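Local coordinates for pheromome Binding Protein (Epiphyas postvittana, PDB 6VQ5) that probably binds hydrophobic odorants such as moth pheromones and carries them, at residues 75-79 with 80-84; 27-30 with 31-35; 42-45 with 46-50. All coordinates share one frame; numbering follows the deposited sequence.

Contact 1: 75-79 with 80-84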
loop_
_atom_site.group_PDB
_atom_site.type_symbol
_atom_site.label_atom_id
_atom_site.label_comp_id
_atom_site.label_asym_id
_atom_site.label_seq_id
_atom_site.Cartn_x
_atom_site.Cartn_y
_atom_site.Cartn_z
ATOM N N ASP A 75 10.526 -8.724 -1.720
ATOM C CA ASP A 75 11.712 -8.154 -1.029
ATOM C C ASP A 75 11.246 -7.275 0.138
ATOM O O ASP A 75 11.709 -7.530 1.263
ATOM C CB ASP A 75 12.615 -7.372 -1.988
ATOM C CG ASP A 75 13.548 -8.233 -2.809
ATOM O OD1 ASP A 75 13.484 -9.468 -2.659
ATOM O OD2 ASP A 75 14.335 -7.656 -3.586
ATOM N N LEU A 76 10.368 -6.297 -0.128
ATOM C CA LEU A 76 9.780 -5.371 0.882
ATOM C C LEU A 76 9.154 -6.163 2.033
ATOM O O LEU A 76 9.247 -5.693 3.185
ATOM C CB LEU A 76 8.693 -4.507 0.235
ATOM C CG LEU A 76 9.177 -3.349 -0.635
ATOM C CD1 LEU A 76 8.054 -2.847 -1.538
ATOM C CD2 LEU A 76 9.725 -2.217 0.220
ATOM N N ALA A 77 8.480 -7.272 1.720
ATOM C CA ALA A 77 7.727 -8.090 2.692
ATOM C C ALA A 77 8.720 -8.759 3.647
ATOM O O ALA A 77 8.544 -8.639 4.872
ATOM C CB ALA A 77 6.869 -9.092 1.965
ATOM N N LYS A 78 9.734 -9.421 3.091
ATOM C CA LYS A 78 10.842 -10.055 3.856
ATOM C C LYS A 78 11.576 -8.965 4.647
ATOM O O LYS A 78 11.855 -9.189 5.835
ATOM C CB LYS A 78 11.796 -10.800 2.916
ATOM C CG LYS A 78 11.251 -12.085 2.299
ATOM C CD LYS A 78 12.265 -12.789 1.414
ATOM C CE LYS A 78 11.784 -14.125 0.890
ATOM N NZ LYS A 78 12.776 -14.743 -0.022
ATOM N N LYS A 79 11.828 -7.822 4.002
ATOM C CA LYS A 79 12.500 -6.622 4.577
ATOM C C LYS A 79 11.767 -6.160 5.843
ATOM O O LYS A 79 12.424 -5.568 6.715
ATOM C CB LYS A 79 12.548 -5.502 3.529
ATOM C CG LYS A 79 13.802 -4.635 3.541
ATOM C CD LYS A 79 14.122 -4.012 2.190
ATOM C CE LYS A 79 14.282 -2.507 2.250
ATOM N NZ LYS A 79 14.820 -1.966 0.979
ATOM N N HIS A 80 10.457 -6.419 5.931
ATOM C CA HIS A 80 9.583 -6.123 7.100
ATOM C C HIS A 80 9.303 -7.401 7.905
ATOM O O HIS A 80 8.224 -7.485 8.520
ATOM C CB HIS A 80 8.283 -5.460 6.626
ATOM C CG HIS A 80 8.458 -4.062 6.132
ATOM N ND1 HIS A 80 9.434 -3.720 5.210
ATOM C CD2 HIS A 80 7.789 -2.923 6.423
ATOM C CE1 HIS A 80 9.353 -2.429 4.950
ATOM N NE2 HIS A 80 8.350 -1.916 5.683
ATOM N N GLY A 81 10.230 -8.366 7.890
ATOM C CA GLY A 81 10.252 -9.517 8.814
ATOM C C GLY A 81 9.344 -10.665 8.398
ATOM O O GLY A 81 9.144 -11.561 9.237
ATOM N N ALA A 82 8.828 -10.670 7.164
ATOM C CA ALA A 82 8.085 -11.809 6.577
ATOM C C ALA A 82 9.063 -12.933 6.209
ATOM O O ALA A 82 10.079 -12.642 5.548
ATOM C CB ALA A 82 7.322 -11.345 5.364
ATOM N N ASP A 83 8.771 -14.171 6.619
ATOM C CA ASP A 83 9.507 -15.372 6.149
ATOM C C ASP A 83 9.178 -15.596 4.668
ATOM O O ASP A 83 8.364 -14.825 4.117
ATOM C CB ASP A 83 9.217 -16.595 7.026
ATOM C CG ASP A 83 7.827 -17.200 6.898
ATOM O OD1 ASP A 83 7.204 -17.085 5.808
ATOM O OD2 ASP A 83 7.391 -17.812 7.886
ATOM N N SER A 84 9.789 -16.619 4.060
ATOM C CA SER A 84 9.637 -17.004 2.632
ATOM C C SER A 84 8.160 -17.272 2.312
ATOM O O SER A 84 7.644 -16.670 1.351
ATOM C CB SER A 84 10.496 -18.205 2.315
ATOM O OG SER A 84 10.241 -19.262 3.229
#
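Ala77 and Ala82 meet where helix 70-79 runs out, and the two methyl groups, with CB to CB at 4.1 Å, mark the tight side of this chain reversal. The carbonyl of Ala77 is the acceptor round which the turn closes. Ala82 N reaches Ala77 O at 3.1 Å with an N-H...O angle of 153°, arriving tilted from the carbonyl plane, while His80 N is shared weakly between Ala77 O and Leu76 O. Inside the Ala82 bond, Gly81 N lies 2.7 Å from Lys78 O and stands well above the plane of that carbonyl. The bonds from Ala82 N to Ala77 O and from Gly81 N to Lys78 O form a Schellman motif: Gly81, with its positive phi of 83°, is the C-prime residue, and the 6→1 bond encloses the inner one. Beyond the glycine the chain is drawn back over the helix end, which brings Ala82 O to Lys78 CA in a CA-H...O contact. Ala87 and Leu90 of helix 84-100 pack on the methyl of Ala77; Trp127 touches Ala82, and its NE1 adds a weak hydrogen bond to Ala77 O.

The outer side is much looser. The Lys78 chain runs out extended past Ala82 O, and its CE merely skirts Ser84 CA at 4.0 Å. His80 is exposed, its CG anti to the carbonyl carbon (chi1 -71°); this turns the imidazole back along the helix, and the ring's rotation leaves ND1 2.8 Å from Leu76 O. The ring also touches Trp127 and lines the pocket occupied by 2-(2-methoxyethoxy)ethanol, probably a crystallisation additive. Asp83 is the N-cap of helix 84-100, its OD1 accepting a hydrogen bond from Val86 N.

Contact 2: 27-30 with 31-35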
loop_
_atom_site.group_PDB
_atom_site.type_symbol
_atom_site.label_atom_id
_atom_site.label_comp_id
_atom_site.label_asym_id
_atom_site.label_seq_id
_atom_site.Cartn_x
_atom_site.Cartn_y
_atom_site.Cartn_z
ATOM N N GLU A 27 -0.370 17.000 8.099
ATOM C CA GLU A 27 0.034 15.986 9.108
ATOM C C GLU A 27 -1.046 14.894 9.175
ATOM O O GLU A 27 -0.721 13.761 9.539
ATOM C CB GLU A 27 0.300 16.629 10.472
ATOM C CG GLU A 27 1.572 17.468 10.531
ATOM C CD GLU A 27 2.847 16.938 9.870
ATOM O OE1 GLU A 27 2.930 16.941 8.604
ATOM O OE2 GLU A 27 3.786 16.547 10.616
ATOM N N SER A 28 -2.273 15.197 8.769
ATOM C CA SER A 28 -3.398 14.236 8.814
ATOM C C SER A 28 -3.059 12.947 8.035
ATOM O O SER A 28 -3.611 11.890 8.415
ATOM C CB SER A 28 -4.685 14.884 8.397
ATOM O OG SER A 28 -4.678 15.175 7.009
ATOM N N ILE A 29 -2.176 12.972 7.031
ATOM C CA ILE A 29 -1.832 11.751 6.238
ATOM C C ILE A 29 -1.361 10.652 7.209
ATOM O O ILE A 29 -1.537 9.443 6.919
ATOM C CB ILE A 29 -0.796 12.062 5.127
ATOM C CG1 ILE A 29 -0.559 10.881 4.180
ATOM C CG2 ILE A 29 0.536 12.521 5.706
ATOM C CD1 ILE A 29 -1.803 10.268 3.604
ATOM N N ILE A 30 -0.766 11.036 8.333
ATOM C CA ILE A 30 -0.329 10.081 9.394
ATOM C C ILE A 30 -1.593 9.431 9.988
ATOM O O ILE A 30 -1.677 8.170 10.073
ATOM C CB ILE A 30 0.492 10.830 10.457
ATOM C CG1 ILE A 30 1.711 11.556 9.863
ATOM C CG2 ILE A 30 0.872 9.919 11.590
ATOM C CD1 ILE A 30 2.569 10.751 8.878
ATOM N N ASN A 31 -2.553 10.274 10.381
ATOM C CA ASN A 31 -3.857 9.860 10.942
ATOM C C ASN A 31 -4.485 8.888 9.944
ATOM O O ASN A 31 -4.871 7.785 10.399
ATOM C CB ASN A 31 -4.697 11.077 11.316
ATOM C CG ASN A 31 -3.948 11.998 12.249
ATOM O OD1 ASN A 31 -3.842 11.735 13.438
ATOM N ND2 ASN A 31 -3.351 13.047 11.722
ATOM N N ASP A 32 -4.484 9.215 8.645
ATOM C CA ASP A 32 -5.108 8.367 7.596
ATOM C C ASP A 32 -4.397 7.014 7.498
ATOM O O ASP A 32 -5.083 5.995 7.407
ATOM C CB ASP A 32 -5.139 9.048 6.235
ATOM C CG ASP A 32 -6.051 10.255 6.205
ATOM O OD1 ASP A 32 -6.825 10.408 7.134
ATOM O OD2 ASP A 32 -5.944 11.054 5.275
ATOM N N LEU A 33 -3.074 6.972 7.502
ATOM C CA LEU A 33 -2.364 5.686 7.296
ATOM C C LEU A 33 -2.540 4.800 8.532
ATOM O O LEU A 33 -2.682 3.574 8.361
ATOM C CB LEU A 33 -0.904 5.952 6.927
ATOM C CG LEU A 33 -0.732 6.549 5.529
ATOM C CD1 LEU A 33 0.721 6.945 5.289
ATOM C CD2 LEU A 33 -1.195 5.587 4.439
ATOM N N TYR A 34 -2.618 5.403 9.713
ATOM C CA TYR A 34 -2.921 4.685 10.978
ATOM C C TYR A 34 -4.331 4.080 10.894
ATOM O O TYR A 34 -4.532 2.896 11.212
ATOM C CB TYR A 34 -2.799 5.635 12.169
ATOM C CG TYR A 34 -3.129 4.995 13.489
ATOM C CD1 TYR A 34 -2.221 4.164 14.123
ATOM C CD2 TYR A 34 -4.363 5.189 14.086
ATOM C CE1 TYR A 34 -2.510 3.577 15.344
ATOM C CE2 TYR A 34 -4.667 4.615 15.311
ATOM C CZ TYR A 34 -3.738 3.805 15.941
ATOM O OH TYR A 34 -4.012 3.214 17.139
ATOM N N ASN A 35 -5.295 4.876 10.437
ATOM C CA ASN A 35 -6.715 4.465 10.294
ATOM C C ASN A 35 -6.819 3.330 9.271
ATOM O O ASN A 35 -7.373 2.276 9.597
ATOM C CB ASN A 35 -7.585 5.678 9.972
ATOM C CG ASN A 35 -7.813 6.527 11.203
ATOM O OD1 ASN A 35 -7.609 6.072 12.326
ATOM N ND2 ASN A 35 -8.222 7.758 11.005
#
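The backbone winds through nearly two helical turns with three successive i to i+4 bonds: Asp32 N to Ser28 O at 2.8 Å, Leu33 N to Ile29 O and Tyr34 N to Ile30 O, the first and last nearly along the C=O axis and the middle one tilted from its carbonyl plane. On the inner face, Ile29 CG1 lies alongside Leu33 CD1 at 4.3 Å. In Ile29, CG1 anti to its own nitrogen (chi1 -172°) and the next torsion bent (chi2 51°) bring CD1 to within 4.4 Å of Asp32 CB. Leu33 leans back across the turn, its CG over Ile29 O. On the exposed flank the Asn31 amide folds back toward the residues before it, Glu27 and Ser28: with CG beside its backbone nitrogen (chi1 -55°), ND2 lies 3.5 Å from Glu27 O. The side chain of Glu27 turns elsewhere, to a salt bridge with Lys20. Leu16 of helix 13-23 meets Ile30 and Leu33, whereas Val48 and Ala51 of helix 46-58 meet Ile29. This is the N-terminal part of an amphipathic alpha-helix, its apolar i, i+4 pair facing the interior of the all-helical PBP/GOBP fold.

Contact 3: 42-45 with 46-50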
loop_
_atom_site.group_PDB
_atom_site.type_symbol
_atom_site.label_atom_id
_atom_site.label_comp_id
_atom_site.label_asym_id
_atom_site.label_seq_id
_atom_site.Cartn_x
_atom_site.Cartn_y
_atom_site.Cartn_z
ATOM N N SER A 42 -13.343 4.702 6.206
ATOM C CA SER A 42 -14.505 5.584 5.923
ATOM C C SER A 42 -14.019 6.963 5.486
ATOM O O SER A 42 -14.666 7.548 4.636
ATOM C CB SER A 42 -15.454 5.681 7.100
ATOM O OG SER A 42 -14.781 6.126 8.272
ATOM N N LEU A 43 -12.914 7.462 6.033
ATOM C CA LEU A 43 -12.501 8.874 5.807
ATOM C C LEU A 43 -11.254 8.983 4.921
ATOM O O LEU A 43 -10.753 10.097 4.830
ATOM C CB LEU A 43 -12.255 9.515 7.172
ATOM C CG LEU A 43 -13.518 9.762 7.985
ATOM C CD1 LEU A 43 -13.172 10.521 9.262
ATOM C CD2 LEU A 43 -14.562 10.506 7.152
ATOM N N LEU A 44 -10.789 7.889 4.303
ATOM C CA LEU A 44 -9.635 7.912 3.371
ATOM C C LEU A 44 -10.081 8.558 2.046
ATOM O O LEU A 44 -11.057 8.098 1.465
ATOM C CB LEU A 44 -9.111 6.490 3.168
ATOM C CG LEU A 44 -8.685 5.749 4.430
ATOM C CD1 LEU A 44 -8.267 4.329 4.090
ATOM C CD2 LEU A 44 -7.562 6.460 5.163
ATOM N N ASN A 45 -9.381 9.597 1.589
ATOM C CA ASN A 45 -9.725 10.344 0.350
ATOM C C ASN A 45 -8.674 10.021 -0.717
ATOM O O ASN A 45 -7.735 9.272 -0.425
ATOM C CB ASN A 45 -9.872 11.849 0.601
ATOM C CG ASN A 45 -8.606 12.505 1.123
ATOM O OD1 ASN A 45 -7.509 11.930 1.087
ATOM N ND2 ASN A 45 -8.760 13.712 1.644
ATOM N N ARG A 46 -8.865 10.553 -1.920
ATOM C CA ARG A 46 -7.997 10.324 -3.097
ATOM C C ARG A 46 -6.527 10.581 -2.724
ATOM O O ARG A 46 -5.661 9.778 -3.119
ATOM C CB ARG A 46 -8.475 11.233 -4.229
ATOM C CG ARG A 46 -7.791 10.953 -5.551
ATOM C CD ARG A 46 -8.292 11.862 -6.646
ATOM N NE ARG A 46 -7.531 11.629 -7.860
ATOM C CZ ARG A 46 -6.339 12.141 -8.129
ATOM N NH1 ARG A 46 -5.733 12.935 -7.269
ATOM N NH2 ARG A 46 -5.748 11.851 -9.272
ATOM N N ASP A 47 -6.252 11.655 -1.988
ATOM C CA ASP A 47 -4.866 12.069 -1.646
ATOM C C ASP A 47 -4.143 10.928 -0.929
ATOM O O ASP A 47 -2.932 10.810 -1.122
ATOM C CB ASP A 47 -4.837 13.347 -0.801
ATOM C CG ASP A 47 -5.256 14.600 -1.555
ATOM O OD1 ASP A 47 -5.131 14.608 -2.810
ATOM O OD2 ASP A 47 -5.708 15.551 -0.879
ATOM N N VAL A 48 -4.841 10.123 -0.120
ATOM C CA VAL A 48 -4.212 8.960 0.571
ATOM C C VAL A 48 -3.748 7.990 -0.514
ATOM O O VAL A 48 -2.656 7.391 -0.365
ATOM C CB VAL A 48 -5.149 8.282 1.588
ATOM C CG1 VAL A 48 -4.509 7.054 2.235
ATOM C CG2 VAL A 48 -5.605 9.258 2.656
ATOM N N GLY A 49 -4.543 7.847 -1.569
ATOM C CA GLY A 49 -4.154 7.087 -2.773
ATOM C C GLY A 49 -2.894 7.650 -3.402
ATOM O O GLY A 49 -1.986 6.868 -3.675
ATOM N N CYS A 50 -2.828 8.963 -3.622
ATOM C CA CYS A 50 -1.659 9.644 -4.245
ATOM C C CYS A 50 -0.413 9.417 -3.356
ATOM O O CYS A 50 0.667 9.113 -3.897
ATOM C CB CYS A 50 -1.968 11.115 -4.530
ATOM S SG CYS A 50 -3.374 11.419 -5.659
#
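Val48 N is the donor that meets Asn45 as helix 46-58 begins, and it is approached by two oxygens of the same residue. The main-chain Asn45 O takes the shorter bond, 3.0 Å, although Val48 N stands about 50° out of the plane of that carbonyl and the N-H...O angle is only 136°. Asn45 OD1 accepts a weak capping bond from Val48 N at 3.4 Å, and Asp47 N is at a similar distance from OD1. Asn45 is thus the N-cap, its amide oxygen turned in over the first turn, where backbone N-H groups have no earlier helical carbonyls to meet. The torsion explains the reach: CG sits between the backbone nitrogen and the carbonyl carbon (chi1 61°), folding the short side chain over the start of the helix instead of letting it trail behind.

The same oxygen also rests against apolar atoms, with Val48 CG2 3.6 Å from Asn45 OD1 and Asp47 CB equally near to OD1. Further out, Leu44 CD2 packs on Val48 CG2 at 4.2 Å, so that the residue ahead of the cap and a residue of the helix's first turn form an apolar contact beside the polar one. On another side Arg46 has CG anti to its nitrogen and extends as far as NE, which forms a salt bridge with Asp106, while Cys50, one turn along, is tied by a disulfide to Cys108. Leu44 and Val48 both touch Asp32 of helix 28-37 and Leu112 of helix 107-121, and the new helix thereby starts against two others.

In the fold
From the N terminus, the three contacts follow in series, none nested in or crossing another. Contact 2 lies within helix 28-37; contact 3 closes the loop after that helix and starts helix 46-58; contact 1 ends helix 70-79 and leads through a short loop into helix 84-100. Contacts 2 and 3, centred about 10 Å apart, touch directly: Asp32, Ile29 and Leu33 all pack on Val48, joining their helices. Contact 1 is remote and touches neither: its centre is about 24 Å from that of contact 2 and about 26 Å from that of contact 3, which lies on the opposite side of the chain's centre.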